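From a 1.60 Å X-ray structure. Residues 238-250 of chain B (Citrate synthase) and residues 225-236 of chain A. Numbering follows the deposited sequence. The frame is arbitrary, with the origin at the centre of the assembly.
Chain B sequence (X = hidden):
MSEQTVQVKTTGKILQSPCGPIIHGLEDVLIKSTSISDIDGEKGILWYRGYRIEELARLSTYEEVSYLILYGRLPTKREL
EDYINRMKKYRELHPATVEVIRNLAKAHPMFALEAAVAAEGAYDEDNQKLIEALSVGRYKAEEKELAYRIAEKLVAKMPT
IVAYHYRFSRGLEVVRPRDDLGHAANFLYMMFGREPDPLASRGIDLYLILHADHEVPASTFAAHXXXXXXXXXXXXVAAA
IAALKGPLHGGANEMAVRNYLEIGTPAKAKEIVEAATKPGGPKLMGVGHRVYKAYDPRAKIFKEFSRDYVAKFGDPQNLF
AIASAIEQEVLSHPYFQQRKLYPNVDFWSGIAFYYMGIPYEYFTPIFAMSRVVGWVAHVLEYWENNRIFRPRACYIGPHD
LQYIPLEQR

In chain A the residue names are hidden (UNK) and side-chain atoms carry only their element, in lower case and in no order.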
ATOM      1  N   ALA B 238       1.675   5.510  -4.167  1.00  6.30           N
ATOM      2  CA  ALA B 238       0.751   4.631  -4.900  1.00  7.31           C
ATOM      3  C   ALA B 238      -0.085   3.797  -3.927  1.00  7.83           C
ATOM      4  O   ALA B 238      -1.297   3.631  -4.129  1.00  7.49           O
ATOM      5  CB  ALA B 238       1.507   3.712  -5.848  1.00  9.06           C
ATOM      6  N   ALA B 239       0.543   3.298  -2.857  1.00  5.39           N
ATOM      7  CA  ALA B 239      -0.145   2.488  -1.848  1.00  7.20           C
ATOM      8  C   ALA B 239      -1.149   3.353  -1.076  1.00  5.09           C
ATOM      9  O   ALA B 239      -2.239   2.905  -0.741  1.00  6.58           O
ATOM     10  CB  ALA B 239       0.858   1.867  -0.902  1.00  7.65           C
ATOM     11  N   ALA B 240      -0.748   4.592  -0.775  1.00  5.51           N
ATOM     12  CA  ALA B 240      -1.625   5.533  -0.115  1.00  8.38           C
ATOM     13  C   ALA B 240      -2.896   5.731  -0.947  1.00  5.23           C
ATOM     14  O   ALA B 240      -4.008   5.675  -0.430  1.00  7.43           O
ATOM     15  CB  ALA B 240      -0.894   6.852   0.100  1.00  6.63           C
ATOM     16  N   ILE B 241      -2.718   5.925  -2.247  1.00  6.51           N
ATOM     17  CA  ILE B 241      -3.828   6.084  -3.198  1.00  5.77           C
ATOM     18  C   ILE B 241      -4.687   4.809  -3.221  1.00  6.92           C
ATOM     19  O   ILE B 241      -5.913   4.887  -3.262  1.00  7.30           O
ATOM     20  CB  ILE B 241      -3.284   6.435  -4.597  1.00  6.53           C
ATOM     21  CG1 ILE B 241      -2.632   7.828  -4.545  1.00  8.28           C
ATOM     22  CG2 ILE B 241      -4.382   6.392  -5.667  1.00  7.44           C
ATOM     23  CD1 ILE B 241      -1.725   8.142  -5.722  1.00  9.51           C
ATOM     24  N   ALA B 242      -4.048   3.641  -3.173  1.00  7.35           N
ATOM     25  CA  ALA B 242      -4.786   2.362  -3.140  1.00  6.05           C
ATOM     26  C   ALA B 242      -5.734   2.319  -1.948  1.00  5.09           C
ATOM     27  O   ALA B 242      -6.877   1.885  -2.041  1.00  8.09           O
ATOM     28  CB  ALA B 242      -3.816   1.191  -3.099  1.00  8.27           C
ATOM     29  N   ALA B 243      -5.257   2.761  -0.800  1.00  6.13           N
ATOM     30  CA  ALA B 243      -6.098   2.789   0.389  1.00  8.15           C
ATOM     31  C   ALA B 243      -7.176   3.861   0.258  1.00  5.77           C
ATOM     32  O   ALA B 243      -8.321   3.650   0.642  1.00  8.39           O
ATOM     33  CB  ALA B 243      -5.257   3.057   1.628  1.00  7.89           C
ATOM     34  N   LEU B 244      -6.777   5.048  -0.208  1.00  6.63           N
ATOM     35  CA  LEU B 244      -7.688   6.171  -0.360  1.00  7.49           C
ATOM     36  C   LEU B 244      -8.884   5.855  -1.244  1.00  9.11           C
ATOM     37  O   LEU B 244      -9.973   6.418  -1.047  1.00 11.03           O
ATOM     38  CB  LEU B 244      -6.937   7.350  -0.956  1.00  8.89           C
ATOM     39  CG  LEU B 244      -7.733   8.627  -1.177  1.00  9.52           C
ATOM     40  CD1 LEU B 244      -8.324   9.152   0.128  1.00 12.28           C
ATOM     41  CD2 LEU B 244      -6.826   9.658  -1.868  1.00  8.11           C
ATOM     42  N   LYS B 245      -8.713   4.951  -2.204  1.00  9.11           N
ATOM     43  CA  LYS B 245      -9.824   4.669  -3.103  1.00 10.64           C
ATOM     44  C   LYS B 245     -10.944   3.874  -2.461  1.00  8.66           C
ATOM     45  O   LYS B 245     -12.044   3.854  -3.004  1.00 10.82           O
ATOM     46  CB  LYS B 245      -9.384   4.021  -4.406  1.00 16.21           C
ATOM     47  CG  LYS B 245      -9.020   2.577  -4.345  1.00 22.50           C
ATOM     48  CD  LYS B 245      -8.518   2.091  -5.718  1.00 17.31           C
ATOM     49  CE  LYS B 245      -9.583   2.063  -6.806  1.00 16.62           C
ATOM     50  NZ  LYS B 245     -10.634   0.979  -6.603  1.00 16.62           N
ATOM     51  N   GLY B 246     -10.697   3.275  -1.290  1.00  7.97           N
ATOM     52  CA  GLY B 246     -11.709   2.469  -0.607  1.00  7.31           C
ATOM     53  C   GLY B 246     -12.843   3.337  -0.087  1.00  9.36           C
ATOM     54  O   GLY B 246     -12.595   4.420   0.428  1.00  8.21           O
ATOM     55  N   PRO B 247     -14.086   2.835  -0.146  1.00  8.39           N
ATOM     56  CA  PRO B 247     -15.219   3.661   0.280  1.00  7.52           C
ATOM     57  C   PRO B 247     -15.267   4.001   1.779  1.00 11.18           C
ATOM     58  O   PRO B 247     -16.008   4.922   2.177  1.00 13.22           O
ATOM     59  CB  PRO B 247     -16.432   2.842  -0.152  1.00 10.52           C
ATOM     60  CG  PRO B 247     -15.950   1.430  -0.193  1.00  9.86           C
ATOM     61  CD  PRO B 247     -14.533   1.531  -0.672  1.00 11.07           C
ATOM     62  N   LEU B 248     -14.496   3.305   2.607  1.00  8.64           N
ATOM     63  CA  LEU B 248     -14.449   3.638   4.021  1.00  8.66           C
ATOM     64  C   LEU B 248     -13.419   4.728   4.333  1.00 15.01           C
ATOM     65  O   LEU B 248     -13.351   5.225   5.462  1.00 15.47           O
ATOM     66  CB  LEU B 248     -14.200   2.406   4.880  1.00 13.73           C
ATOM     67  CG  LEU B 248     -15.247   1.300   4.770  1.00 11.93           C
ATOM     68  CD1 LEU B 248     -14.901   0.174   5.751  1.00 13.62           C
ATOM     69  CD2 LEU B 248     -16.657   1.853   5.035  1.00 12.65           C
ATOM     70  N   HIS B 249     -12.613   5.101   3.349  1.00 13.22           N
ATOM     71  CA  HIS B 249     -11.662   6.174   3.561  1.00 15.84           C
ATOM     72  C   HIS B 249     -12.343   7.495   3.201  1.00 37.37           C
ATOM     73  O   HIS B 249     -12.492   8.381   4.046  1.00 51.55           O
ATOM     74  CB  HIS B 249     -10.425   5.985   2.702  1.00 10.64           C
ATOM     75  CG  HIS B 249      -9.272   6.839   3.119  1.00  9.98           C
ATOM     76  ND1 HIS B 249      -9.396   8.187   3.375  1.00 13.71           N
ATOM     77  CD2 HIS B 249      -7.957   6.552   3.239  1.00  9.57           C
ATOM     78  CE1 HIS B 249      -8.209   8.676   3.690  1.00 15.18           C
ATOM     79  NE2 HIS B 249      -7.317   7.709   3.592  1.00  9.82           N
ATOM     80  N   GLY B 250     -12.797   7.597   1.953  1.00 30.25           N
ATOM     81  CA  GLY B 250     -13.426   8.820   1.464  1.00 44.05           C
ATOM     82  C   GLY B 250     -14.750   8.652   0.741  1.00 43.60           C
ATOM     83  O   GLY B 250     -15.378   7.586   0.769  1.00 32.28           O
TER
ATOM     84  N   UNK A 225      -4.072  -3.136   5.195  1.00  6.39           N
ATOM     85  CA  UNK A 225      -4.395  -1.720   5.416  1.00  7.09           C
ATOM     86  C   UNK A 225      -5.240  -1.176   4.263  1.00  5.93           C
ATOM     87  O   UNK A 225      -6.234  -0.488   4.472  1.00  7.53           O
ATOM     88  c   UNK A 225      -2.435  -1.324   6.905  1.00  7.41           C
ATOM     89  c   UNK A 225      -3.468   0.612   5.699  1.00  6.68           C
ATOM     90  c   UNK A 225      -3.122  -0.888   5.626  1.00  8.39           C
ATOM     91  N   UNK A 226      -4.838  -1.496   3.046  1.00  7.76           N
ATOM     92  CA  UNK A 226      -5.557  -1.072   1.876  1.00  6.35           C
ATOM     93  C   UNK A 226      -6.917  -1.736   1.840  1.00  7.30           C
ATOM     94  O   UNK A 226      -7.929  -1.073   1.676  1.00  7.78           O
ATOM     95  c   UNK A 226      -5.627  -1.170  -0.648  1.00 10.51           C
ATOM     96  c   UNK A 226      -4.757  -1.354   0.591  1.00  7.78           C
ATOM     97  c   UNK A 226      -3.511  -0.475   0.550  1.00  9.67           C
ATOM     98  N   UNK A 227      -6.965  -3.047   2.060  1.00  6.94           N
ATOM     99  CA  UNK A 227      -8.242  -3.749   2.032  1.00  9.26           C
ATOM    100  C   UNK A 227      -9.184  -3.270   3.114  1.00  6.15           C
ATOM    101  O   UNK A 227     -10.412  -3.316   2.936  1.00  8.49           O
ATOM    102  c   UNK A 227      -8.033  -5.239   2.148  1.00  8.20           C
ATOM    103  N   UNK A 228      -8.637  -2.739   4.205  1.00  5.14           N
ATOM    104  CA  UNK A 228      -9.464  -2.336   5.352  1.00  6.57           C
ATOM    105  C   UNK A 228     -10.407  -1.167   5.047  1.00  4.37           C
ATOM    106  O   UNK A 228     -11.383  -0.955   5.770  1.00  7.96           O
ATOM    107  o   UNK A 228      -8.030  -0.745   6.491  1.00  7.30           O
ATOM    108  c   UNK A 228      -8.641  -2.017   6.592  1.00  7.15           C
ATOM    109  N   UNK A 229     -10.096  -0.419   3.985  1.00  6.40           N
ATOM    110  CA  UNK A 229     -10.928   0.689   3.531  1.00  5.23           C
ATOM    111  C   UNK A 229     -11.985   0.202   2.543  1.00  6.65           C
ATOM    112  O   UNK A 229     -12.752   0.993   1.993  1.00  9.12           O
ATOM    113  c   UNK A 229      -8.971   2.269   3.644  1.00  9.90           C
ATOM    114  o   UNK A 229      -9.612   1.233   1.557  1.00  9.69           O
ATOM    115  c   UNK A 229     -10.114   1.755   2.795  1.00  8.59           C
ATOM    116  N   UNK A 230     -11.964  -1.104   2.299  1.00  8.85           N
ATOM    117  CA  UNK A 230     -12.801  -1.768   1.315  1.00  6.75           C
ATOM    118  C   UNK A 230     -12.369  -1.460  -0.104  1.00  6.34           C
ATOM    119  O   UNK A 230     -13.140  -1.629  -1.055  1.00 10.06           O
ATOM    120  c   UNK A 230     -16.323  -1.919   2.900  1.00 10.21           C
ATOM    121  c   UNK A 230     -14.288  -1.535   1.530  1.00  7.34           C
ATOM    122  c   UNK A 230     -14.423  -3.526   3.105  1.00 11.10           C
ATOM    123  c   UNK A 230     -14.801  -2.082   2.873  1.00 11.38           C
ATOM    124  N   UNK A 231     -11.100  -1.055  -0.258  1.00  7.76           N
ATOM    125  CA  UNK A 231     -10.504  -0.874  -1.561  1.00  6.82           C
ATOM    126  C   UNK A 231     -10.436  -2.253  -2.220  1.00  7.07           C
ATOM    127  O   UNK A 231     -10.528  -3.274  -1.554  1.00 10.55           O
ATOM    128  c   UNK A 231      -9.111  -0.254  -1.450  1.00  8.72           C
ATOM    129  o   UNK A 231      -8.568  -0.006  -2.731  1.00 11.06           O
ATOM    130  N   UNK A 232     -10.259  -2.266  -3.528  1.00  8.46           N
ATOM    131  CA  UNK A 232     -10.341  -3.510  -4.254  1.00  8.95           C
ATOM    132  C   UNK A 232      -9.143  -4.419  -4.097  1.00  9.64           C
ATOM    133  O   UNK A 232      -8.048  -3.982  -3.747  1.00  7.27           O
ATOM    134  c   UNK A 232     -10.600  -3.234  -5.719  1.00  9.18           C
ATOM    135  o   UNK A 232      -9.209  -1.356  -6.204  1.00 11.94           O
ATOM    136  c   UNK A 232      -9.423  -2.586  -6.389  1.00 13.71           C
ATOM    137  o   UNK A 232      -8.728  -3.313  -7.116  1.00 12.13           O
ATOM    138  N   UNK A 233      -9.351  -5.695  -4.417  1.00  7.85           N
ATOM    139  CA  UNK A 233      -8.304  -6.701  -4.291  1.00  7.20           C
ATOM    140  C   UNK A 233      -7.078  -6.432  -5.126  1.00  6.35           C
ATOM    141  O   UNK A 233      -5.950  -6.717  -4.691  1.00  8.81           O
ATOM    142  c   UNK A 233      -8.864  -8.084  -4.601  1.00  9.66           C
ATOM    143  c   UNK A 233      -8.817  -9.224  -2.390  1.00 19.36           C
ATOM    144  c   UNK A 233      -9.710  -8.670  -3.480  1.00 17.01           C
ATOM    145  c   UNK A 233     -10.696  -9.729  -4.004  1.00 14.64           C
ATOM    146  N   UNK A 234      -7.267  -5.923  -6.340  1.00  8.42           N
ATOM    147  CA  UNK A 234      -6.124  -5.609  -7.171  1.00  6.01           C
ATOM    148  C   UNK A 234      -5.305  -4.504  -6.504  1.00  8.08           C
ATOM    149  O   UNK A 234      -4.087  -4.581  -6.441  1.00  9.19           O
ATOM    150  c   UNK A 234      -7.893  -8.257 -11.250  1.00 12.41           C
ATOM    151  c   UNK A 234      -8.350  -6.732  -9.450  1.00 10.13           C
ATOM    152  c   UNK A 234      -8.776  -7.736 -10.325  1.00 10.98           C
ATOM    153  c   UNK A 234      -6.565  -5.183  -8.555  1.00  7.08           C
ATOM    154  c   UNK A 234      -7.035  -6.304  -9.460  1.00  8.01           C
ATOM    155  c   UNK A 234      -6.175  -6.851 -10.401  1.00  8.99           C
ATOM    156  c   UNK A 234      -6.593  -7.815 -11.292  1.00 11.45           C
ATOM    157  o   UNK A 234      -8.285  -9.233 -12.162  1.00 13.78           O
ATOM    158  N   UNK A 235      -5.968  -3.454  -6.053  1.00  8.98           N
ATOM    159  CA  UNK A 235      -5.259  -2.355  -5.397  1.00  7.98           C
ATOM    160  C   UNK A 235      -4.533  -2.824  -4.133  1.00  5.82           C
ATOM    161  O   UNK A 235      -3.404  -2.404  -3.847  1.00  7.76           O
ATOM    162  c   UNK A 235      -6.236  -1.223  -5.084  1.00  9.04           C
ATOM    163  o   UNK A 235      -6.684  -0.680  -6.313  1.00  9.88           O
ATOM    164  N   UNK A 236      -5.155  -3.737  -3.392  1.00  6.81           N
ATOM    165  CA  UNK A 236      -4.525  -4.284  -2.192  1.00  7.53           C
ATOM    166  C   UNK A 236      -3.239  -5.055  -2.555  1.00  9.50           C
ATOM    167  O   UNK A 236      -2.206  -4.941  -1.885  1.00  8.23           O
ATOM    168  o   UNK A 236      -6.620  -4.398  -1.001  1.00  9.41           O
ATOM    169  c   UNK A 236      -5.504  -5.170  -1.450  1.00  8.44           C
TER

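Position A:225 has three side-chain carbons, one carrying the other two, and no oxygen. The side chain makes no contact with chain B. This is the beta-branched pattern of valine, A:Val225.

Position A:226 has the same three carbons, again forked at CB. They lie against the alanine face of the chain B helix. The residue is A:Val226. Its CG1 is 3.9 Å from B:Ala242 CB, and its CG2 is 4.1 Å from B:Ala243 CB.

Position A:227 has one carbon, and its CA-to-CB bond points away from chain B. It is A:Ala227, and it opens a type I turn that ends at position 230.

Position A:228 has one carbon and then one oxygen. The side chain does not reach chain B, but the backbone O is 3.7 Å from B:Leu248 CD1. It is A:Ser228. Its OG gives a hydrogen bond to A:Val225 O at 2.7 Å.

Position A:229 has a CB carrying one oxygen and one carbon. The oxygen lies close to B:Ala243 O, and the carbon is near B:His249 CB. The backbone also takes part, its O accepting from B:Leu248 N. This fork is threonine, A:Thr229. Its OG1 is 2.9 Å from B:Ala243 O and 2.9 Å from A:Val226 O. The hydroxyl has one proton, and the geometry does not settle which oxygen receives it. CG2 is 4.1 Å from B:His249 CB. The bond from B:Leu248 N to A:Thr229 O is 3.0 Å long, nearly straight at 167°.

Position A:230 has four carbons, forked at the second. They pack on B:Pro247 and B:Leu248. Its phi is positive, in a Schellman motif that closes the helix. The fork after CB fits leucine, A:Leu230. Its CG lies 3.7 Å from B:Leu248 CD1, and its CB 3.8 Å from B:Pro247 CD.

Position A:231 has one carbon and one oxygen. The oxygen sits beside B:Ala242 O. This is the mark of serine. A:Ser231 OG donates to B:Ala242 O at 2.6 Å, a short bond.

Position A:232 has two carbons, the second carrying two oxygens. A short carboxylate is aspartate, and the salt bridge with a lysine agrees. B:Lys245 NZ is 2.8 Å from A:Asp232 OD1. OD2 caps the next helix, accepting from the backbone N of position 235.

Position A:233 has four carbons forked at the second and is out of reach of chain B. It is A:Leu233.

Position A:234 has one carbon, then a six-carbon ring bearing an oxygen, also out of reach. It is A:Tyr234.

Position A:235 has one carbon and one oxygen, with CB directed toward chain B. They meet B:Ala242 and B:Lys245. It is A:Ser235. Its CB is 4.0 Å from B:Ala242 CB, and its OG 3.4 Å from B:Lys245 CD.

Position A:236 has one carbon and one oxygen. Its CA-to-CB bond points away, and it makes no contact with chain B. It is A:Ser236.

The contact works through close backbone approach. B:Gly246 CA comes within 3.7 Å of A:Ser231 CA. An ideal CB on this glycine would clash with A:Thr229 OG1. Small alanines admit A:Val226. The bonds from B:Leu248 N and A:Ser231 OG, with the salt bridge, join the stretches.

Chain A (225-236) VVASTLSDLYSS
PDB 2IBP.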